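Local coordinates for putative creatinine amidohydrolase (Bacteroides fragilis, PDB 3LUB), which probably hydrolyses carbon-nitrogen bonds in linear amides as a zinc-dependent member of the creatininase superfamily, at residues N3-L8 and G63-V68; E56-R61 and K239-F244; I24-G29 and P70-G75; R112-L117 and F139-A144. One frame throughout, in Å; residues are numbered along the deposited sequence.

Interaction 1. Residues N3-L8 and G63-V68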
# COMPACT_ATOMS: atom_id res chain seq x y z
N ASN F 3 20.94 -18.83 -27.72
CA ASN F 3 21.95 -19.08 -26.70
C ASN F 3 21.33 -19.31 -25.31
O ASN F 3 21.01 -18.36 -24.59
CB ASN F 3 22.99 -17.95 -26.68
CG ASN F 3 24.25 -18.31 -25.92
OD1 ASN F 3 24.25 -19.17 -25.03
ND2 ASN F 3 25.33 -17.63 -26.24
N LYS F 4 21.19 -20.59 -24.95
CA LYS F 4 20.54 -20.99 -23.69
C LYS F 4 21.44 -20.69 -22.49
O LYS F 4 20.98 -20.69 -21.34
CB LYS F 4 20.17 -22.49 -23.70
CG LYS F 4 19.07 -22.92 -24.65
CD LYS F 4 18.64 -24.41 -24.38
CE LYS F 4 17.54 -24.95 -25.34
NZ LYS F 4 16.88 -26.24 -24.86
N GLU F 5 22.72 -20.44 -22.74
CA GLU F 5 23.65 -20.17 -21.65
C GLU F 5 23.46 -18.78 -21.00
O GLU F 5 23.62 -18.64 -19.77
CB GLU F 5 25.10 -20.34 -22.11
CG GLU F 5 26.10 -20.40 -20.95
CD GLU F 5 27.48 -20.93 -21.36
OE1 GLU F 5 27.69 -21.25 -22.56
OE2 GLU F 5 28.34 -21.04 -20.47
N VAL F 6 23.11 -17.79 -21.83
CA VAL F 6 22.99 -16.41 -21.36
C VAL F 6 21.63 -15.74 -21.66
O VAL F 6 21.40 -14.60 -21.21
CB VAL F 6 24.11 -15.53 -21.96
CG1 VAL F 6 25.53 -16.04 -21.58
CG2 VAL F 6 23.97 -15.43 -23.45
N ASP F 7 20.73 -16.41 -22.40
CA ASP F 7 19.40 -15.83 -22.75
C ASP F 7 18.27 -16.65 -22.12
O ASP F 7 17.95 -17.73 -22.61
CB ASP F 7 19.25 -15.76 -24.26
CG ASP F 7 17.97 -15.07 -24.72
OD1 ASP F 7 17.18 -14.54 -23.91
OD2 ASP F 7 17.77 -15.06 -25.96
N LEU F 8 17.73 -16.18 -21.00
CA LEU F 8 16.74 -16.94 -20.25
C LEU F 8 15.45 -17.18 -21.04
O LEU F 8 14.77 -18.18 -20.82
CB LEU F 8 16.42 -16.28 -18.89
CG LEU F 8 15.77 -17.24 -17.89
CD1 LEU F 8 16.78 -18.14 -17.20
CD2 LEU F 8 14.91 -16.53 -16.85
N GLY F 63 35.50 -15.15 -19.76
CA GLY F 63 34.89 -16.24 -18.98
C GLY F 63 33.92 -15.73 -17.92
O GLY F 63 33.53 -16.47 -17.01
N VAL F 64 33.52 -14.47 -18.01
CA VAL F 64 32.54 -13.92 -17.10
C VAL F 64 31.17 -14.25 -17.68
O VAL F 64 30.90 -13.93 -18.83
CB VAL F 64 32.72 -12.42 -16.89
CG1 VAL F 64 31.49 -11.82 -16.20
CG2 VAL F 64 33.99 -12.17 -16.08
N ARG F 65 30.33 -14.92 -16.89
CA ARG F 65 29.04 -15.45 -17.35
C ARG F 65 27.87 -14.71 -16.73
O ARG F 65 27.69 -14.75 -15.50
CB ARG F 65 28.92 -16.94 -17.00
CG ARG F 65 27.74 -17.59 -17.72
CD ARG F 65 27.53 -19.04 -17.33
NE ARG F 65 28.50 -19.91 -17.96
CZ ARG F 65 29.57 -20.44 -17.37
NH1 ARG F 65 29.86 -20.20 -16.11
NH2 ARG F 65 30.37 -21.23 -18.06
N CYS F 66 27.05 -14.10 -17.59
CA CYS F 66 25.90 -13.32 -17.18
C CYS F 66 24.62 -13.96 -17.70
O CYS F 66 24.60 -14.63 -18.74
CB CYS F 66 26.05 -11.90 -17.70
SG CYS F 66 27.66 -11.13 -17.25
N MSE F 67 23.54 -13.78 -16.95
CA MSE F 67 22.23 -14.21 -17.43
C MSE F 67 21.42 -13.02 -17.83
O MSE F 67 21.20 -12.12 -17.01
CB MSE F 67 21.49 -14.96 -16.33
CG MSE F 67 20.15 -15.58 -16.77
SE MSE F 67 20.21 -16.58 -18.46
CE MSE F 67 20.33 -18.44 -17.81
N VAL F 68 20.88 -13.04 -19.04
CA VAL F 68 19.89 -12.06 -19.45
C VAL F 68 18.47 -12.57 -19.20
O VAL F 68 18.03 -13.56 -19.78
CB VAL F 68 20.07 -11.64 -20.90
CG1 VAL F 68 19.05 -10.50 -21.29
CG2 VAL F 68 21.49 -11.20 -21.14
O HOH W 1 15.80 -13.04 -21.97

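Interaction 2. Residues E56-R61 and K239-F244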
# COMPACT_ATOMS: atom_id res chain seq x y z
N GLU F 56 27.52 -12.52 -24.38
CA GLU F 56 28.29 -13.43 -25.21
C GLU F 56 29.74 -12.94 -25.35
O GLU F 56 30.68 -13.73 -25.27
CB GLU F 56 27.64 -13.56 -26.59
CG GLU F 56 26.38 -14.42 -26.61
CD GLU F 56 25.65 -14.41 -27.96
OE1 GLU F 56 25.78 -13.42 -28.74
OE2 GLU F 56 24.93 -15.39 -28.24
N LEU F 57 29.91 -11.64 -25.56
CA LEU F 57 31.26 -11.07 -25.63
C LEU F 57 32.01 -11.21 -24.32
O LEU F 57 33.18 -11.60 -24.35
CB LEU F 57 31.22 -9.61 -26.04
CG LEU F 57 32.56 -8.96 -26.34
CD1 LEU F 57 33.23 -9.66 -27.51
CD2 LEU F 57 32.31 -7.47 -26.59
N ALA F 58 31.38 -10.89 -23.18
CA ALA F 58 32.07 -11.01 -21.90
C ALA F 58 32.46 -12.46 -21.62
O ALA F 58 33.50 -12.71 -21.03
CB ALA F 58 31.20 -10.49 -20.74
N LEU F 59 31.60 -13.40 -22.00
CA LEU F 59 31.89 -14.82 -21.78
C LEU F 59 33.05 -15.28 -22.65
O LEU F 59 33.95 -15.94 -22.14
CB LEU F 59 30.67 -15.69 -22.07
CG LEU F 59 30.76 -17.20 -21.80
CD1 LEU F 59 31.11 -17.53 -20.32
CD2 LEU F 59 29.46 -17.86 -22.23
N SER F 60 33.05 -14.96 -23.94
CA SER F 60 34.09 -15.47 -24.83
C SER F 60 35.45 -14.82 -24.53
O SER F 60 36.49 -15.48 -24.62
CB SER F 60 33.73 -15.27 -26.30
OG SER F 60 33.83 -13.90 -26.68
N ARG F 61 35.41 -13.55 -24.13
CA ARG F 61 36.57 -12.74 -23.84
C ARG F 61 37.20 -12.94 -22.46
O ARG F 61 38.42 -12.92 -22.32
CB ARG F 61 36.12 -11.28 -23.99
CG ARG F 61 37.16 -10.27 -23.78
CD ARG F 61 36.73 -8.95 -24.41
NE ARG F 61 36.10 -8.05 -23.45
CZ ARG F 61 35.63 -6.86 -23.77
NH1 ARG F 61 35.71 -6.43 -25.03
NH2 ARG F 61 35.09 -6.07 -22.84
N LYS F 239 31.27 -1.67 -24.60
CA LYS F 239 31.24 -1.00 -23.28
C LYS F 239 30.43 -1.77 -22.24
O LYS F 239 30.83 -1.84 -21.08
CB LYS F 239 30.66 0.41 -23.38
CG LYS F 239 31.65 1.49 -23.73
CD LYS F 239 31.05 2.88 -23.40
CE LYS F 239 31.79 4.01 -24.12
NZ LYS F 239 33.28 3.84 -24.08
N LEU F 240 29.29 -2.33 -22.62
CA LEU F 240 28.47 -3.10 -21.69
C LEU F 240 29.22 -4.37 -21.25
O LEU F 240 29.28 -4.67 -20.06
CB LEU F 240 27.08 -3.41 -22.28
CG LEU F 240 26.11 -2.22 -22.27
CD1 LEU F 240 24.87 -2.40 -23.16
CD2 LEU F 240 25.68 -1.82 -20.80
N ALA F 241 29.83 -5.07 -22.20
CA ALA F 241 30.66 -6.22 -21.89
C ALA F 241 31.72 -5.88 -20.83
O ALA F 241 31.94 -6.63 -19.88
CB ALA F 241 31.33 -6.75 -23.17
N GLY F 242 32.40 -4.75 -21.03
CA GLY F 242 33.35 -4.25 -20.05
C GLY F 242 32.79 -4.01 -18.64
O GLY F 242 33.42 -4.36 -17.63
N LEU F 243 31.61 -3.42 -18.58
CA LEU F 243 30.91 -3.22 -17.32
C LEU F 243 30.52 -4.52 -16.68
O LEU F 243 30.66 -4.68 -15.45
CB LEU F 243 29.65 -2.36 -17.54
CG LEU F 243 28.65 -2.27 -16.37
CD1 LEU F 243 29.17 -1.38 -15.32
CD2 LEU F 243 27.30 -1.73 -16.88
N PHE F 244 30.00 -5.46 -17.47
CA PHE F 244 29.70 -6.80 -16.93
C PHE F 244 30.97 -7.41 -16.30
O PHE F 244 30.93 -7.93 -15.21
CB PHE F 244 29.19 -7.80 -18.00
CG PHE F 244 27.91 -7.38 -18.70
CD1 PHE F 244 27.21 -6.24 -18.36
CD2 PHE F 244 27.41 -8.19 -19.70
CE1 PHE F 244 26.06 -5.88 -19.05
CE2 PHE F 244 26.24 -7.84 -20.37
CZ PHE F 244 25.57 -6.69 -20.05

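Interaction 3. Residues I24-G29 and P70-G75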
# COMPACT_ATOMS: atom_id res chain seq x y z
N ILE F 24 23.57 -10.57 -13.33
CA ILE F 24 22.23 -10.73 -13.94
C ILE F 24 21.90 -9.43 -14.66
O ILE F 24 22.15 -8.34 -14.17
CB ILE F 24 21.11 -11.03 -12.87
CG1 ILE F 24 21.53 -12.15 -11.87
CG2 ILE F 24 19.74 -11.28 -13.52
CD1 ILE F 24 22.08 -13.41 -12.49
N ILE F 25 21.33 -9.55 -15.85
CA ILE F 25 20.94 -8.38 -16.63
C ILE F 25 19.44 -8.43 -16.79
O ILE F 25 18.91 -9.42 -17.25
CB ILE F 25 21.57 -8.33 -18.05
CG1 ILE F 25 23.03 -8.86 -18.04
CG2 ILE F 25 21.46 -6.98 -18.55
CD1 ILE F 25 23.91 -8.18 -17.13
N LEU F 26 18.76 -7.37 -16.37
CA LEU F 26 17.33 -7.26 -16.52
C LEU F 26 16.99 -6.22 -17.59
O LEU F 26 17.10 -5.02 -17.35
CB LEU F 26 16.68 -6.89 -15.18
CG LEU F 26 15.16 -6.79 -15.07
CD1 LEU F 26 14.54 -8.15 -15.39
CD2 LEU F 26 14.77 -6.28 -13.67
N PRO F 27 16.61 -6.68 -18.81
CA PRO F 27 16.12 -5.72 -19.77
C PRO F 27 14.71 -5.23 -19.35
O PRO F 27 13.87 -6.01 -18.90
CB PRO F 27 16.11 -6.50 -21.10
CG PRO F 27 16.79 -7.81 -20.82
CD PRO F 27 16.61 -8.04 -19.35
N TRP F 28 14.49 -3.92 -19.43
CA TRP F 28 13.24 -3.34 -19.01
C TRP F 28 12.79 -2.38 -20.08
O TRP F 28 13.49 -1.37 -20.41
CB TRP F 28 13.40 -2.66 -17.66
CG TRP F 28 12.14 -2.44 -16.95
CD1 TRP F 28 11.01 -1.89 -17.46
CD2 TRP F 28 11.85 -2.77 -15.59
NE1 TRP F 28 10.04 -1.83 -16.51
CE2 TRP F 28 10.52 -2.35 -15.34
CE3 TRP F 28 12.59 -3.34 -14.55
CZ2 TRP F 28 9.90 -2.51 -14.10
CZ3 TRP F 28 11.99 -3.49 -13.33
CH2 TRP F 28 10.64 -3.08 -13.11
N GLY F 29 11.63 -2.71 -20.64
CA GLY F 29 11.07 -2.03 -21.76
C GLY F 29 9.76 -1.31 -21.51
O GLY F 29 9.59 -0.63 -20.51
N PRO F 70 14.17 -12.37 -18.90
CA PRO F 70 13.15 -11.92 -19.84
C PRO F 70 12.88 -10.42 -19.70
O PRO F 70 12.82 -9.89 -18.59
CB PRO F 70 11.93 -12.76 -19.45
CG PRO F 70 12.51 -13.96 -18.79
CD PRO F 70 13.64 -13.41 -17.99
N PRO F 71 12.72 -9.72 -20.82
CA PRO F 71 12.41 -8.28 -20.69
C PRO F 71 11.09 -7.93 -19.96
O PRO F 71 10.10 -8.63 -20.09
CB PRO F 71 12.41 -7.79 -22.14
CG PRO F 71 12.60 -8.94 -22.99
CD PRO F 71 12.82 -10.17 -22.21
N VAL F 72 11.08 -6.83 -19.20
CA VAL F 72 9.88 -6.41 -18.50
C VAL F 72 9.15 -5.48 -19.45
O VAL F 72 9.69 -4.46 -19.86
CB VAL F 72 10.20 -5.71 -17.14
CG1 VAL F 72 8.94 -5.51 -16.35
CG2 VAL F 72 11.19 -6.49 -16.34
N PRO F 73 7.90 -5.81 -19.84
CA PRO F 73 7.26 -4.96 -20.82
C PRO F 73 6.40 -3.84 -20.22
O PRO F 73 5.44 -3.41 -20.85
CB PRO F 73 6.37 -5.97 -21.55
CG PRO F 73 5.90 -6.86 -20.45
CD PRO F 73 7.02 -6.93 -19.44
N PHE F 74 6.72 -3.40 -18.99
CA PHE F 74 5.87 -2.45 -18.26
C PHE F 74 6.62 -1.14 -18.07
O PHE F 74 7.44 -1.01 -17.14
CB PHE F 74 5.40 -3.04 -16.92
CG PHE F 74 4.55 -4.26 -17.07
CD1 PHE F 74 3.26 -4.15 -17.60
CD2 PHE F 74 5.01 -5.51 -16.75
CE1 PHE F 74 2.50 -5.27 -17.83
CE2 PHE F 74 4.23 -6.64 -16.96
CZ PHE F 74 2.97 -6.51 -17.51
N GLY F 75 6.32 -0.20 -18.98
CA GLY F 75 6.89 1.15 -19.02
C GLY F 75 6.02 2.21 -18.37
O GLY F 75 4.86 1.97 -18.14

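Interaction 4. Residues R112-L117 and F139-A144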
# COMPACT_ATOMS: atom_id res chain seq x y z
N ARG F 112 24.04 -11.48 -6.35
CA ARG F 112 24.34 -10.23 -5.67
C ARG F 112 24.64 -9.07 -6.57
O ARG F 112 25.00 -8.04 -6.06
CB ARG F 112 25.54 -10.42 -4.74
CG ARG F 112 25.34 -11.49 -3.68
CD ARG F 112 24.23 -11.05 -2.70
NE ARG F 112 24.04 -11.98 -1.59
CZ ARG F 112 23.18 -12.99 -1.57
NH1 ARG F 112 22.41 -13.24 -2.62
NH2 ARG F 112 23.08 -13.76 -0.51
N LYS F 113 24.50 -9.20 -7.88
CA LYS F 113 24.81 -8.13 -8.80
C LYS F 113 23.81 -8.14 -9.96
O LYS F 113 23.61 -9.19 -10.62
CB LYS F 113 26.21 -8.33 -9.37
CG LYS F 113 27.27 -8.29 -8.32
CD LYS F 113 28.62 -8.57 -8.89
CE LYS F 113 29.70 -8.31 -7.83
NZ LYS F 113 30.97 -8.98 -8.26
N LEU F 114 23.18 -6.99 -10.19
CA LEU F 114 22.15 -6.87 -11.21
C LEU F 114 22.32 -5.57 -11.96
O LEU F 114 22.53 -4.53 -11.35
CB LEU F 114 20.75 -6.90 -10.53
CG LEU F 114 19.49 -6.63 -11.36
CD1 LEU F 114 19.17 -7.74 -12.38
CD2 LEU F 114 18.26 -6.40 -10.43
N LEU F 115 22.23 -5.63 -13.28
CA LEU F 115 22.12 -4.43 -14.10
C LEU F 115 20.75 -4.40 -14.73
O LEU F 115 20.36 -5.36 -15.38
CB LEU F 115 23.17 -4.40 -15.20
CG LEU F 115 23.03 -3.20 -16.15
CD1 LEU F 115 23.49 -1.95 -15.44
CD2 LEU F 115 23.73 -3.41 -17.46
N ILE F 116 20.05 -3.29 -14.53
CA ILE F 116 18.81 -2.99 -15.26
C ILE F 116 19.17 -2.25 -16.54
O ILE F 116 19.71 -1.16 -16.47
CB ILE F 116 17.80 -2.13 -14.43
CG1 ILE F 116 17.49 -2.80 -13.07
CG2 ILE F 116 16.53 -1.94 -15.23
CD1 ILE F 116 16.89 -1.88 -12.00
N LEU F 117 18.94 -2.89 -17.70
CA LEU F 117 19.21 -2.26 -18.98
C LEU F 117 17.89 -1.82 -19.62
O LEU F 117 17.13 -2.64 -20.15
CB LEU F 117 19.99 -3.21 -19.92
CG LEU F 117 20.50 -2.63 -21.25
CD1 LEU F 117 21.44 -1.43 -21.03
CD2 LEU F 117 21.19 -3.70 -22.08
N PHE F 139 23.49 -6.41 -2.12
CA PHE F 139 23.01 -6.66 -3.49
C PHE F 139 23.25 -5.40 -4.32
O PHE F 139 22.67 -4.38 -4.07
CB PHE F 139 21.54 -7.06 -3.45
CG PHE F 139 21.04 -7.74 -4.71
CD1 PHE F 139 20.83 -7.04 -5.86
CD2 PHE F 139 20.75 -9.10 -4.71
CE1 PHE F 139 20.38 -7.68 -7.00
CE2 PHE F 139 20.29 -9.73 -5.85
CZ PHE F 139 20.11 -9.03 -6.99
N LEU F 140 24.13 -5.49 -5.30
CA LEU F 140 24.47 -4.36 -6.14
C LEU F 140 23.50 -4.27 -7.32
O LEU F 140 23.40 -5.20 -8.09
CB LEU F 140 25.88 -4.55 -6.66
CG LEU F 140 26.48 -3.45 -7.53
CD1 LEU F 140 26.53 -2.14 -6.76
CD2 LEU F 140 27.87 -3.86 -8.04
N ILE F 141 22.81 -3.14 -7.47
CA ILE F 141 21.93 -2.88 -8.60
C ILE F 141 22.38 -1.61 -9.33
O ILE F 141 22.37 -0.52 -8.74
CB ILE F 141 20.45 -2.70 -8.16
CG1 ILE F 141 20.01 -3.81 -7.22
CG2 ILE F 141 19.51 -2.62 -9.38
CD1 ILE F 141 18.56 -3.68 -6.80
N ALA F 142 22.78 -1.76 -10.61
CA ALA F 142 23.08 -0.63 -11.50
C ALA F 142 21.93 -0.43 -12.49
O ALA F 142 21.13 -1.35 -12.70
CB ALA F 142 24.40 -0.85 -12.23
N ALA F 143 21.83 0.76 -13.09
CA ALA F 143 20.85 1.03 -14.14
C ALA F 143 21.47 1.82 -15.27
O ALA F 143 22.27 2.74 -15.03
CB ALA F 143 19.60 1.77 -13.60
N ALA F 144 21.08 1.49 -16.50
CA ALA F 144 21.49 2.25 -17.70
C ALA F 144 20.40 2.18 -18.73
O ALA F 144 19.74 1.16 -18.83
CB ALA F 144 22.75 1.66 -18.30

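Interaction 1. Residues N3-L8 and G63-V68
The outermost strand 66-68 of the parallel sheet of this creatininase-family fold is joined along its outer side by the N-terminal loop 3-8 through a single beta bridge, Asp7 with Val68. Two backbone hydrogen bonds make the bridge: Val68 N gives to Val6 O at 2.7 Å, from above the carbonyl plane, and Leu8 N gives to Val68 O at 2.9 Å, nearly along the C=O axis. The loop is itself held in shape, since Asn3 OD1 accepts from Glu5 N in an Asx turn and Asp7 N bonds back to Asn3 O. Asp7 turns its CB away from the strand; a water links its OD1 to Val68 O, while His48 of helix 42-62 is its main polar partner.

At the other end of the contact lies a salt bridge. Glu5 is extended, with CG anti to the backbone N (chi1 -166°), whereas Arg65 bends at chi3 (-77°), so the two side chains cross at about a right angle and yet bring carboxylate and guanidinium nearly coplanar. Arg65 grips side-on with NE and NH2, both on one oxygen; NE, 2.8 Å from Glu5 OE2, meets the anti lone pair of that atom. Arg65 NH1 is held separately by Lys20 O, which helps to fix the rotation of the group. Between bridge and salt bridge, the selenomethionine Met67 bends at chi2 and chi3 and lies against the loop backbone. Its SE lies 3.6 Å from Val6 O, and its CE meets Leu8 CD1 at 3.6 Å.

Interaction 2. Residues E56-R61 and K239-F244
Segments 56-61 and 239-244, on helices 42-62 and 226-249, cross at -60°, with axes 8.7 Å apart at closest, and Ala58 faces Ala241 with 5.0 Å between their CA atoms. The pair packs beside the parallel alpha/beta sheet, and small residues at the crossing point permit this close approach: the methyl of Ala58 lies 4.0 Å from Ala241 O and also touches Phe244 CB. The Phe244 side chain, with CG anti to the carbonyl carbon and beside the backbone N, carries its ring on toward Leu115 of strand 113-118, so this residue joins the helix crossing to the sheet.

Leu57 holds one flank of Ala241. Its CG is anti to the backbone N (chi1 -172°), which sends the CD2 branch against Ala241 CB at 3.6 Å, a plain apolar contact. No hydrogen bond links the two segments.

Arg61, one turn on from Leu57, reaches across with CG anti to its backbone N and a bend at chi3 (95°). Its guanidinium lies against the middle of 239-244, with Ala241 CB over one face and Gly242 CA at the edge. The charge is met by two acidic residues of the same helix 226-249: NE pairs with Glu245 and NH1 with Glu238, so the salt bridges clamp the arginine along that helix and probably fix the orientation of its plane. Held in this way, Arg61 NH2 comes within 3.8 Å of Ala241 CB and 3.5 Å of Gly242 N.

Interaction 3. Residues I24-G29 and P70-G75
Three hydrogen bonds tie the end of strand 23-28 to the irregular loop 70-75. Two belong to the backbone and flank the single bridge of Trp28 with Val72: Val72 N donates to Pro27 O at 2.9 Å, from above the carbonyl plane, and Gly29 N donates to Val72 O at 2.7 Å, almost along the C=O axis. In the third, Trp28 NE1 points its N-H in the ring plane at Phe74 O, 2.8 Å away and nearly straight at 169°, although the donor stands above the plane of that carbonyl. Phe74 O also receives Gln95 NE2 from helix 92-108, so two donors grip this buried oxygen. A weaker CA-H...O contact joins Pro71 CA to Pro27 O.

Aromatic contact centres on the same indole. Trp28 CG is anti to the backbone N (chi1 -161°), and Val72 lies alongside, pointing the same way, with CB 3.6 Å from the centroid of the five-membered ring and almost on its normal: a CH-pi interaction over the face. Val72 CG1 continues over the ring to touch CE2.

Among the apolar contacts, Leu26 CD1 meets Val72 CG2 obliquely at 3.9 Å, and the rings of Pro27 and Pro71 touch through their CB atoms. Gly29 packs close to Asp43, which bridges the two zinc ions, and Gly75 close to His120, a ligand of one of them. The contact thus lies beside the dinuclear zinc site and probably forms part of its second shell, at the C-terminal end of the parallel strands, as in the creatininase family.

Interaction 4. Residues R112-L117 and F139-A144
Five backbone hydrogen bonds form the parallel ladder between strands 113-117 and 140-144, whose axes lie 4.6 Å apart at an angle of 17°. Arg112 O, Leu114 O and Ile116 O accept from Leu140 N, Ala142 N and Ala144 N, while Leu114 N and Ile116 N return bonds to Leu140 O and Ala142 O. The straightest is Ile116 N to Ala142 O, 2.9 Å long with 175° at the hydrogen. CA-H...O contacts run between these bonds, for example Lys113 CA to Leu140 O at 3.3 Å.

The apolar contacts separate onto the two faces of the sheet. On the face of Leu114 and Ile116, Leu114 lies beside Ile141, both pointing the same way, and Ile116 crosses Ile141 obliquely, its CD1 at 3.8 Å from Ile141 CG2. On the other face, Leu115 has CG anti to the backbone N and leans CD1 onto Ala142 CB at 3.5 Å; farther along, Leu117 CD1 comes near Ala144 CB.

One aromatic ring closes the start of the ladder. Phe139 folds back with CG anti to its backbone N (chi1 -162°), placing Arg112 CA over one face in a CH-pi contact, 4.2 Å from the ring centroid, and Leu114 CB against its edge, 3.6 Å from CE1.

The two strands belong to a beta-alpha-beta unit with helix 126-135 as the connection. Helix 92-108 packs on the face of Leu114, Ile116 and Ile141, and helix 226-249 on that of Leu115, Leu117 and Leu140; strand 23-28 adjoins 113-118, and Ala143 makes backbone hydrogen bonds to a neighbouring subunit.

Overall arrangement
From the N terminus, segment 3-8 pairs with strand 66-68, and interaction 1 closes a loop that contains strand 23-28 and helix 42-62. Interaction 3 opens at strand 23-28 inside that loop and ends beyond it, so the two cross; interaction 2 starts on helix 42-62, crosses both, and closes last, when helix 226-249 returns. Interaction 4 falls wholly within the span of interaction 2 and follows 1 and 3 in series. Strands 66-68, 23-28, 113-118 and 140-145 lie in that order across one sheet, linking interactions 1, 3 and 4, while Leu240, Leu243 and Phe244 bring the helix pair of interaction 2 against it.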